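Local coordinates for protein angiotensin-converting enzyme (Anopheles gambiae, PDB 6S1Y) that probably hydrolyses peptides as a zinc-dependent metallopeptidase of the angiotensin-converting enzyme family, with its active site enclosed by a largely helical fold, at residues Asn145-Glu150 with Ala261-Pro266; Val325-Ala330 with Ala484-Ser489; Asp439-Gly444 with Gly448-Arg453; Trp554-Glu559 with Gly563-Ser568. One frame throughout, in Å; residues are numbered along the deposited sequence. Where two conformers were deposited one is given.

Contact 1. Residues Asn145-Glu150 with Ala261-Pro266; sequences NHREPE and ADFTTP
Arg147 and Phe263 mark the nearest approach of the two backbones, with their CA atoms 9.2 Å apart. Asn145-Glu150 spans the short link, His146 to Glu148, between helix 135-145 and helix 149-163. Ala261-Pro266 lies in the long loop before helix 276-281, and Asp262 to Thr265 form a type I beta turn. Thr264 N donates to Ala261 O at 3.3 Å. No backbone bond joins the segments.

The contact is one arginine lying on one phenylalanine. Arg147 CD sits 3.8 Å from the centroid of the Phe263 ring, only 3° off the ring normal. This is a CH-pi contact over the face. CG and NE flank it along the chain, and NE comes to 3.8 Å from Phe263 CG. The arginine chain is bent at chi2 (-68°), which lays its methylenes across the ring. The two side chains slide past each other in opposite directions, and guanidinium and ring planes lie 42° apart. Arg147 CZ is 5.0 Å from the ring centroid, so any cation-pi attraction is weak at most. The guanidinium looks to backbone oxygens instead: NH1 bonds Ala144 O, and NH2 makes a weak bond to Asn259 O. Both side chains also touch helix 203-233, at Tyr233 and Lys232.

Glu148 stands at the N-cap position of helix 149-163. The whole is a surface contact that joins the short link between two helices to a loop turn, built on the CH-pi contact of an arginine methylene over a phenylalanine face.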
# COMPACT_ATOMS: atom_id res chain seq x y z
N ASN A 145 8.27 -9.57 16.76
CA ASN A 145 8.13 -10.40 17.95
C ASN A 145 9.17 -10.18 19.04
O ASN A 145 8.93 -10.64 20.16
CB ASN A 145 8.19 -11.89 17.57
CG ASN A 145 7.18 -12.27 16.49
OD1 ASN A 145 7.54 -12.85 15.49
ND2 ASN A 145 5.92 -11.93 16.71
N HIS A 146 10.31 -9.55 18.77
CA HIS A 146 11.35 -9.40 19.77
C HIS A 146 11.19 -8.08 20.51
O HIS A 146 11.09 -7.02 19.88
CB HIS A 146 12.75 -9.43 19.16
CG HIS A 146 13.14 -10.76 18.59
ND1 HIS A 146 14.46 -11.17 18.54
CD2 HIS A 146 12.41 -11.75 18.02
CE1 HIS A 146 14.51 -12.37 17.98
NE2 HIS A 146 13.29 -12.74 17.66
N ARG A 147 11.21 -8.14 21.84
CA ARG A 147 11.06 -6.95 22.65
C ARG A 147 12.35 -6.56 23.36
O ARG A 147 12.35 -6.31 24.57
CB ARG A 147 9.96 -7.17 23.70
CG ARG A 147 8.69 -7.79 23.14
CD ARG A 147 7.94 -6.84 22.21
NE ARG A 147 6.74 -7.52 21.72
CZ ARG A 147 6.36 -7.60 20.45
NH1 ARG A 147 7.04 -6.99 19.49
NH2 ARG A 147 5.25 -8.27 20.14
N GLU A 148 13.47 -6.55 22.64
CA GLU A 148 14.76 -6.18 23.23
C GLU A 148 15.26 -4.93 22.52
O GLU A 148 15.71 -5.01 21.36
CB GLU A 148 15.78 -7.31 23.13
CG GLU A 148 16.79 -7.29 24.29
CD GLU A 148 17.91 -6.27 24.12
OE1 GLU A 148 18.86 -6.61 23.38
OE2 GLU A 148 17.84 -5.15 24.70
N PRO A 149 15.20 -3.76 23.17
CA PRO A 149 15.48 -2.49 22.48
C PRO A 149 16.84 -2.41 21.82
O PRO A 149 16.95 -1.86 20.71
CB PRO A 149 15.35 -1.45 23.60
CG PRO A 149 14.43 -2.07 24.58
CD PRO A 149 14.71 -3.54 24.55
N GLU A 150 17.90 -2.92 22.46
CA GLU A 150 19.23 -2.81 21.89
C GLU A 150 19.37 -3.68 20.66
O GLU A 150 20.08 -3.31 19.71
CB GLU A 150 20.29 -3.16 22.93
CG GLU A 150 20.62 -2.02 23.87
CD GLU A 150 21.20 -0.80 23.14
OE1 GLU A 150 20.60 0.30 23.26
OE2 GLU A 150 22.23 -0.94 22.43
N ALA A 261 0.27 -4.86 19.27
CA ALA A 261 -1.09 -4.69 19.77
C ALA A 261 -1.31 -5.44 21.08
O ALA A 261 -1.80 -4.88 22.06
CB ALA A 261 -2.12 -5.14 18.73
N ASP A 262 -0.94 -6.73 21.13
CA ASP A 262 -1.17 -7.50 22.35
C ASP A 262 -0.26 -7.01 23.47
O ASP A 262 -0.70 -6.91 24.61
CB ASP A 262 -0.94 -8.99 22.10
CG ASP A 262 -2.04 -9.62 21.26
OD1 ASP A 262 -3.05 -8.93 20.96
OD2 ASP A 262 -1.90 -10.80 20.87
N PHE A 263 1.00 -6.75 23.15
CA PHE A 263 1.98 -6.19 24.10
C PHE A 263 1.48 -4.93 24.80
O PHE A 263 1.86 -4.66 25.93
CB PHE A 263 3.26 -5.90 23.29
CG PHE A 263 4.46 -5.59 24.11
CD1 PHE A 263 4.96 -6.52 25.01
CD2 PHE A 263 5.14 -4.39 23.93
CE1 PHE A 263 6.09 -6.24 25.75
CE2 PHE A 263 6.28 -4.10 24.67
CZ PHE A 263 6.75 -5.03 25.59
N THR A 264 0.63 -4.12 24.14
CA THR A 264 0.19 -2.86 24.72
C THR A 264 -1.32 -2.76 24.88
O THR A 264 -1.84 -1.67 25.11
CB THR A 264 0.68 -1.69 23.87
OG1 THR A 264 0.13 -1.79 22.55
CG2 THR A 264 2.20 -1.68 23.79
N THR A 265 -2.04 -3.89 24.86
CA THR A 265 -3.49 -3.84 24.76
C THR A 265 -4.12 -3.41 26.08
O THR A 265 -3.56 -3.64 27.16
CB THR A 265 -4.04 -5.20 24.32
OG1 THR A 265 -5.40 -5.07 23.87
CG2 THR A 265 -4.01 -6.25 25.45
N PRO A 266 -5.30 -2.81 26.02
CA PRO A 266 -5.94 -2.36 27.27
C PRO A 266 -6.22 -3.47 28.28
O PRO A 266 -6.07 -3.24 29.49
CB PRO A 266 -7.23 -1.71 26.77
CG PRO A 266 -6.89 -1.18 25.43
CD PRO A 266 -5.96 -2.26 24.83

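Contact 2. Residues Val325-Ala330 with Ala484-Ser489; sequences VCHASA and AKYHVS. With KSN ((2~{S})-2-[[(4~{S})-4-azanyl-5-oxidanyl-5-oxidanylidene-pentanoyl]amino]pentanedioic acid), chain H.
His327 lies flat on Tyr486 and at the same time presses its NE2 against the bound gamma-glutamyl ligand KSN. The two rings form an offset stack with planes 6° apart and centroids 4.2 Å apart. His327 CB continues the overlap as a CH-pi contact over the tyrosine face. CG of His327 stands anti to the backbone N (chi1 -166°), which carries the imidazole across to Tyr486. His327 NE2 is 3.1 Å from KSN C05, the amide carbon, and 3.4 Å from His487 CE1. The two histidine rings are steeply inclined, at 87°. Val325 CG1 packs obliquely on the tyrosine ring.

Polar bonds fix the ligand between the segments. Ala328 O accepts from KSN N06 at 2.7 Å, as a backbone hold on the ligand amide. Lys485 NZ reaches KSN O19 at 2.9 Å and has a second partner in Gln255. One water lies within hydrogen-bonding distance of His327 O, Tyr486 OH and KSN O11, and bridges both segments to a ligand carboxylate. Tyr486 OH is also bonded to Glu114. Tyr494, Tyr497 and Gln255 add further bonds to the ligand.

The His487 side chain is about 7 Å from the zinc ion, which His357, His361 and Glu385 bind. This is the ligand pocket beside the zinc site of an HExxH metallopeptidase, with an aromatic cluster on its wall.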
# COMPACT_ATOMS: atom_id res chain seq x y z
N VAL A 325 12.95 -9.78 -5.55
CA VAL A 325 12.11 -8.84 -4.81
C VAL A 325 11.06 -9.66 -4.07
O VAL A 325 10.17 -10.25 -4.69
CB VAL A 325 11.45 -7.82 -5.74
CG1 VAL A 325 10.37 -7.02 -4.98
CG2 VAL A 325 12.49 -6.91 -6.37
N CYS A 326 11.17 -9.71 -2.74
CA CYS A 326 10.18 -10.39 -1.94
C CYS A 326 8.99 -9.51 -1.58
O CYS A 326 7.97 -10.04 -1.12
CB CYS A 326 10.81 -10.95 -0.66
SG CYS A 326 11.23 -12.72 -0.76
N HIS A 327 9.09 -8.19 -1.78
CA HIS A 327 7.97 -7.32 -1.45
C HIS A 327 6.74 -7.78 -2.22
O HIS A 327 6.76 -7.87 -3.45
CB HIS A 327 8.30 -5.87 -1.76
CG HIS A 327 7.34 -4.92 -1.14
ND1 HIS A 327 7.54 -4.38 0.11
CD2 HIS A 327 6.11 -4.51 -1.53
CE1 HIS A 327 6.52 -3.61 0.43
NE2 HIS A 327 5.63 -3.68 -0.55
N ALA A 328 5.66 -8.09 -1.51
CA ALA A 328 4.52 -8.75 -2.12
C ALA A 328 3.94 -7.92 -3.25
O ALA A 328 3.76 -6.71 -3.12
CB ALA A 328 3.43 -9.01 -1.07
N SER A 329 3.58 -8.58 -4.35
CA SER A 329 3.01 -7.85 -5.48
C SER A 329 2.03 -8.72 -6.25
O SER A 329 2.01 -9.94 -6.13
CB SER A 329 4.10 -7.34 -6.42
OG SER A 329 4.99 -8.37 -6.75
N ALA A 330 1.21 -8.06 -7.05
CA ALA A 330 0.18 -8.71 -7.85
C ALA A 330 0.24 -8.18 -9.27
O ALA A 330 0.18 -6.96 -9.48
CB ALA A 330 -1.20 -8.49 -7.22
N ALA A 484 15.17 3.50 2.32
CA ALA A 484 14.99 2.32 3.15
C ALA A 484 13.56 1.79 3.13
O ALA A 484 13.27 0.78 3.76
CB ALA A 484 15.38 2.64 4.60
N LYS A 485 12.66 2.48 2.44
CA LYS A 485 11.27 2.05 2.29
C LYS A 485 11.07 1.62 0.84
O LYS A 485 11.45 2.36 -0.08
CB LYS A 485 10.31 3.19 2.67
CG LYS A 485 8.86 2.94 2.40
CD LYS A 485 8.31 1.80 3.24
CE LYS A 485 6.89 1.44 2.80
NZ LYS A 485 6.46 0.07 3.30
N TYR A 486 10.50 0.42 0.66
CA TYR A 486 10.47 -0.21 -0.66
C TYR A 486 9.99 0.76 -1.72
O TYR A 486 10.66 0.96 -2.74
CB TYR A 486 9.55 -1.47 -0.66
CG TYR A 486 9.40 -2.05 -2.07
CD1 TYR A 486 10.43 -2.75 -2.68
CD2 TYR A 486 8.24 -1.83 -2.81
CE1 TYR A 486 10.31 -3.26 -3.97
CE2 TYR A 486 8.12 -2.34 -4.12
CZ TYR A 486 9.16 -3.05 -4.68
OH TYR A 486 9.07 -3.56 -5.96
N HIS A 487 8.83 1.38 -1.50
CA HIS A 487 8.18 2.17 -2.56
C HIS A 487 9.00 3.38 -2.97
O HIS A 487 8.79 3.92 -4.07
CB HIS A 487 6.80 2.61 -2.11
CG HIS A 487 5.90 1.47 -1.74
ND1 HIS A 487 6.21 0.61 -0.72
CD2 HIS A 487 4.74 1.04 -2.28
CE1 HIS A 487 5.26 -0.31 -0.64
NE2 HIS A 487 4.36 -0.07 -1.58
N VAL A 488 9.93 3.83 -2.13
CA VAL A 488 10.80 4.92 -2.51
C VAL A 488 11.89 4.42 -3.44
O VAL A 488 12.12 4.98 -4.52
CB VAL A 488 11.38 5.60 -1.26
CG1 VAL A 488 12.39 6.67 -1.64
CG2 VAL A 488 10.28 6.25 -0.41
N SER A 489 12.57 3.33 -3.05
CA SER A 489 13.58 2.72 -3.91
C SER A 489 13.01 2.22 -5.23
O SER A 489 13.75 2.15 -6.22
CB SER A 489 14.23 1.53 -3.20
OG SER A 489 15.27 1.91 -2.32
C10 KSN H . 4.10 -2.83 -6.59
C13 KSN H . 0.94 -3.58 -3.26
C17 KSN H . 3.22 -1.50 2.51
C02 KSN H . 1.77 -1.88 2.19
C03 KSN H . 1.50 -2.33 0.75
C04 KSN H . 2.68 -2.81 -0.07
C05 KSN H . 2.59 -4.27 -0.59
C07 KSN H . 2.48 -3.58 -3.08
C08 KSN H . 3.25 -3.87 -4.36
C09 KSN H . 3.11 -2.75 -5.41
N01 KSN H . 0.87 -0.76 2.49
N06 KSN H . 2.55 -4.60 -2.02
O11 KSN H . 5.15 -3.53 -6.48
O12 KSN H . 3.88 -2.20 -7.68
O14 KSN H . 0.33 -4.68 -3.18
O15 KSN H . 0.29 -2.53 -3.44
O16 KSN H . 2.61 -5.16 0.20
O18 KSN H . 4.01 -2.42 2.85
O19 KSN H . 3.68 -0.33 2.45
O HOH W 1 7.04 -5.65 -5.75

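Contact 3. Residues Asp439-Gly444 with Gly448-Arg453; sequences DKYRWG and GDIKPR
Gly444, in the last turn of helix 431-447, comes within 4.9 Å of Asp449 (CA to CA), just past the helix end. This is a glycine-terminated helix end. Gly448 is the first residue to leave helical geometry, with phi 89°, a region in which glycine is at ease. Gly444 O takes a hydrogen bond from Ile450 N at 3.0 Å, with the donor well above the carbonyl plane.

Ile450 then folds back over the helix. Its CG1 lies beside the backbone N (chi1 -62°), and CD1 ends 3.7 Å from Tyr441 CD1. The same methyl is 3.6 Å from Tyr441 O. The two side chains cross at about a right angle. Gly444 has no side chain, and Ile450 packs CG1 and CD1 against its backbone. Tyr441 OH bonds Tyr455 O, and its ring meets Phe459 edge-to-face, so helix 455-467 shares this buried patch.

On another side of the helix, Arg442 grips Asp439 side-on. NH2 and NE both reach OD1, and NH2 forms the salt bridge at 2.9 Å. Asp439 OD2 accepts from Tyr494 N and Leu495 N. In the loop, Lys451 NZ donates to Gly448 O at 3.1 Å, nearly in line with the carbonyl bond.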
# COMPACT_ATOMS: atom_id res chain seq x y z
N ASP A 439 4.36 10.78 0.44
CA ASP A 439 4.24 11.56 -0.79
C ASP A 439 4.31 13.05 -0.54
O ASP A 439 4.81 13.78 -1.40
CB ASP A 439 2.98 11.15 -1.55
CG ASP A 439 3.23 9.89 -2.42
OD1 ASP A 439 4.35 9.35 -2.34
OD2 ASP A 439 2.34 9.46 -3.19
N LYS A 440 3.89 13.54 0.63
CA LYS A 440 4.14 14.95 0.90
C LYS A 440 5.63 15.21 0.82
O LYS A 440 6.07 16.19 0.22
CB LYS A 440 3.57 15.35 2.26
CG LYS A 440 3.58 16.84 2.55
CD LYS A 440 3.26 17.12 4.04
CE LYS A 440 3.20 18.63 4.38
NZ LYS A 440 1.95 19.26 3.89
N TYR A 441 6.44 14.31 1.37
CA TYR A 441 7.89 14.44 1.25
C TYR A 441 8.32 14.37 -0.21
O TYR A 441 9.10 15.21 -0.68
CB TYR A 441 8.60 13.37 2.06
CG TYR A 441 10.09 13.39 1.89
CD1 TYR A 441 10.87 14.31 2.56
CD2 TYR A 441 10.73 12.48 1.06
CE1 TYR A 441 12.23 14.33 2.41
CE2 TYR A 441 12.11 12.49 0.92
CZ TYR A 441 12.85 13.42 1.60
OH TYR A 441 14.21 13.43 1.46
N ARG A 442 7.85 13.36 -0.95
CA ARG A 442 8.34 13.20 -2.31
C ARG A 442 7.83 14.32 -3.21
O ARG A 442 8.57 14.79 -4.08
CB ARG A 442 7.96 11.82 -2.86
CG ARG A 442 8.83 10.73 -2.23
CD ARG A 442 8.73 9.36 -2.93
NE ARG A 442 7.44 8.69 -2.76
CZ ARG A 442 7.13 7.48 -3.24
NH1 ARG A 442 8.01 6.76 -3.95
NH2 ARG A 442 5.94 6.98 -3.01
N TRP A 443 6.60 14.79 -3.01
CA TRP A 443 6.15 15.96 -3.75
C TRP A 443 7.10 17.14 -3.52
O TRP A 443 7.40 17.90 -4.45
CB TRP A 443 4.75 16.39 -3.34
CG TRP A 443 3.71 15.40 -3.59
CD1 TRP A 443 3.76 14.36 -4.46
CD2 TRP A 443 2.43 15.32 -2.94
NE1 TRP A 443 2.59 13.63 -4.41
CE2 TRP A 443 1.76 14.20 -3.49
CE3 TRP A 443 1.78 16.09 -1.97
CZ2 TRP A 443 0.48 13.83 -3.08
CZ3 TRP A 443 0.51 15.71 -1.55
CH2 TRP A 443 -0.13 14.59 -2.11
N GLY A 444 7.58 17.29 -2.29
CA GLY A 444 8.46 18.39 -1.97
C GLY A 444 9.80 18.29 -2.67
O GLY A 444 10.35 19.30 -3.12
N GLY A 448 11.01 20.88 -5.76
CA GLY A 448 12.13 21.72 -5.37
C GLY A 448 12.02 22.36 -4.00
O GLY A 448 12.98 22.99 -3.55
N ASP A 449 10.87 22.23 -3.32
CA ASP A 449 10.71 22.76 -1.97
C ASP A 449 11.68 22.13 -0.99
O ASP A 449 12.01 22.74 0.03
CB ASP A 449 9.30 22.52 -1.45
CG ASP A 449 8.23 23.03 -2.39
OD1 ASP A 449 8.46 24.05 -3.07
OD2 ASP A 449 7.15 22.40 -2.43
N ILE A 450 12.11 20.89 -1.23
CA ILE A 450 13.05 20.18 -0.37
C ILE A 450 14.32 19.94 -1.17
O ILE A 450 14.30 19.20 -2.16
CB ILE A 450 12.47 18.85 0.15
CG1 ILE A 450 11.23 19.08 1.01
CG2 ILE A 450 13.51 18.09 0.95
CD1 ILE A 450 10.49 17.76 1.39
N LYS A 451 15.42 20.54 -0.75
CA LYS A 451 16.62 20.52 -1.57
C LYS A 451 17.54 19.41 -1.13
O LYS A 451 17.43 18.90 -0.02
CB LYS A 451 17.36 21.87 -1.50
CG LYS A 451 16.48 23.12 -1.71
CD LYS A 451 16.34 23.54 -3.17
CE LYS A 451 15.88 25.02 -3.27
NZ LYS A 451 14.69 25.31 -2.40
N PRO A 452 18.49 19.01 -1.99
CA PRO A 452 19.34 17.85 -1.67
C PRO A 452 20.12 17.96 -0.36
O PRO A 452 20.37 16.93 0.28
CB PRO A 452 20.30 17.79 -2.88
CG PRO A 452 19.51 18.39 -4.03
CD PRO A 452 18.68 19.48 -3.38
N ARG A 453 20.52 19.15 0.06
CA ARG A 453 21.34 19.21 1.27
C ARG A 453 20.50 19.15 2.54
O ARG A 453 21.07 19.14 3.63
CB ARG A 453 22.21 20.47 1.25
CG ARG A 453 21.40 21.75 1.26
CD ARG A 453 22.24 22.97 0.88
NE ARG A 453 21.40 23.98 0.23
CZ ARG A 453 20.46 24.69 0.85
NH1 ARG A 453 20.23 24.52 2.15
NH2 ARG A 453 19.75 25.58 0.16

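Contact 4. Residues Trp554-Glu559 with Gly563-Ser568; sequences WPDAME and GERKMS
Arg565 carries the ionic part of the contact, reaching two acidic residues of the helix with one nitrogen. Its NH1 donates to Asp556 OD1 at 2.6 Å in a nearly straight bond (171°). The same NH1 donates to Glu559 OE1 at 3.2 Å. Both oxygens lie close to the guanidinium plane. A bend at chi3 (41°) swings the group back to the helix. Two acids on one nitrogen probably help hold the guanidinium in place.

Van der Waals contacts complete the interface. Pro555 CB rests on one face of the guanidinium, 3.9 Å from Arg565 NH2. Met558 lies along the loop backbone, with CG 3.4 Å from Glu564 O and SD 3.5 Å from Lys566 O. Trp554 turns an edge of its indole toward Met567 N, at 3.9 Å from CH2. Its NE1 bonds Tyr198 O. Met558 and Met567 also touch helix 495-514.

One backbone bond joins the segments: Gly563 N to Glu559 O, 2.8 Å. Gly563 has positive phi and ends the helix. The loop then runs back along helix 554-562 toward helix 570-575. This is a glycine-terminated helix with a fold-back loop, fastened by a salt-bridge network.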
# COMPACT_ATOMS: atom_id res chain seq x y z
N TRP A 554 -13.52 8.46 -11.79
CA TRP A 554 -13.64 7.60 -10.62
C TRP A 554 -14.84 7.97 -9.75
O TRP A 554 -15.37 7.09 -9.06
CB TRP A 554 -12.34 7.61 -9.82
CG TRP A 554 -11.98 8.87 -9.14
CD1 TRP A 554 -11.04 9.79 -9.53
CD2 TRP A 554 -12.53 9.36 -7.91
NE1 TRP A 554 -10.99 10.83 -8.64
CE2 TRP A 554 -11.89 10.58 -7.63
CE3 TRP A 554 -13.50 8.88 -7.02
CZ2 TRP A 554 -12.19 11.34 -6.49
CZ3 TRP A 554 -13.81 9.63 -5.91
CH2 TRP A 554 -13.15 10.85 -5.65
N PRO A 555 -15.33 9.21 -9.77
CA PRO A 555 -16.56 9.47 -9.00
C PRO A 555 -17.72 8.61 -9.45
O PRO A 555 -18.49 8.12 -8.62
CB PRO A 555 -16.81 10.97 -9.22
CG PRO A 555 -15.48 11.53 -9.55
CD PRO A 555 -14.78 10.45 -10.34
N ASP A 556 -17.85 8.38 -10.77
CA ASP A 556 -18.93 7.52 -11.26
C ASP A 556 -18.71 6.08 -10.82
O ASP A 556 -19.67 5.39 -10.45
CB ASP A 556 -19.03 7.62 -12.78
CG ASP A 556 -19.29 9.04 -13.26
OD1 ASP A 556 -20.22 9.70 -12.74
OD2 ASP A 556 -18.55 9.50 -14.15
N ALA A 557 -17.47 5.60 -10.84
CA ALA A 557 -17.22 4.25 -10.35
C ALA A 557 -17.60 4.13 -8.88
O ALA A 557 -18.21 3.13 -8.47
CB ALA A 557 -15.75 3.88 -10.56
N MET A 558 -17.26 5.13 -8.06
CA MET A 558 -17.61 5.06 -6.65
C MET A 558 -19.12 5.07 -6.45
O MET A 558 -19.67 4.23 -5.73
CB MET A 558 -16.99 6.23 -5.89
CG MET A 558 -17.42 6.28 -4.43
SD MET A 558 -16.53 7.56 -3.56
CE MET A 558 -15.12 6.61 -3.04
N GLU A 559 -19.81 6.01 -7.10
CA GLU A 559 -21.26 6.07 -6.96
C GLU A 559 -21.91 4.72 -7.23
O GLU A 559 -22.92 4.39 -6.60
CB GLU A 559 -21.83 7.12 -7.91
CG GLU A 559 -23.33 7.20 -7.81
CD GLU A 559 -23.90 8.49 -8.36
OE1 GLU A 559 -23.32 9.03 -9.33
OE2 GLU A 559 -24.92 8.94 -7.81
N GLY A 563 -23.37 5.17 -3.92
CA GLY A 563 -24.29 6.27 -4.09
C GLY A 563 -23.69 7.63 -3.80
O GLY A 563 -24.38 8.65 -3.93
N GLU A 564 -22.43 7.68 -3.41
CA GLU A 564 -21.73 8.93 -3.18
C GLU A 564 -20.67 9.08 -4.27
O GLU A 564 -20.24 8.10 -4.88
CB GLU A 564 -21.09 8.97 -1.80
CG GLU A 564 -22.09 9.01 -0.66
CD GLU A 564 -21.42 8.81 0.69
OE1 GLU A 564 -20.45 8.00 0.76
OE2 GLU A 564 -21.87 9.46 1.66
N ARG A 565 -20.27 10.32 -4.49
CA ARG A 565 -19.33 10.63 -5.56
C ARG A 565 -18.06 11.28 -5.03
O ARG A 565 -17.26 11.78 -5.84
CB ARG A 565 -20.01 11.53 -6.59
CG ARG A 565 -21.31 10.93 -7.13
CD ARG A 565 -22.05 11.87 -8.06
NE ARG A 565 -21.14 12.58 -8.95
CZ ARG A 565 -20.66 12.07 -10.09
NH1 ARG A 565 -20.99 10.84 -10.48
NH2 ARG A 565 -19.84 12.79 -10.83
N LYS A 566 -17.82 11.28 -3.72
CA LYS A 566 -16.61 11.89 -3.19
C LYS A 566 -15.98 11.03 -2.11
O LYS A 566 -16.65 10.27 -1.40
CB LYS A 566 -16.91 13.30 -2.66
CG LYS A 566 -17.08 14.32 -3.80
CD LYS A 566 -17.36 15.74 -3.31
CE LYS A 566 -17.01 16.79 -4.39
NZ LYS A 566 -15.52 16.96 -4.60
N MET A 567 -14.65 11.11 -2.05
CA MET A 567 -13.92 10.58 -0.90
C MET A 567 -14.30 11.37 0.35
O MET A 567 -14.34 12.61 0.33
CB MET A 567 -12.42 10.69 -1.17
CG MET A 567 -11.51 10.45 0.02
SD MET A 567 -9.76 10.48 -0.49
CE MET A 567 -9.37 12.24 -0.32
N SER A 568 -14.59 10.65 1.42
CA SER A 568 -15.01 11.28 2.66
C SER A 568 -14.50 10.45 3.82
O SER A 568 -14.56 9.22 3.78
CB SER A 568 -16.52 11.42 2.77
OG SER A 568 -16.88 11.89 4.05

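Contact 2 holds the ligand pocket; contact 3 touches it, while contacts 1 and 4 do not. Contact 3 is nested in the chain loop that contact 2 closes, and Arg442 NH1 makes a weak bond to His487 O at 2.9 Å. Contact 3 thus backs the helix that bears His487, and the segment 439-444 also meets Tyr494, which lines the ligand pocket. Contact 4 stays about 17 Å from contact 2 between nearest atoms and about 10 Å from contact 3. Its Trp554 and Met558 pack on Phe383, in the helix that carries the zinc ligand Glu385. Contact 1 lies at the surface, about 17 Å from contact 2 and at least about 24 Å from contacts 3 and 4 between nearest atoms.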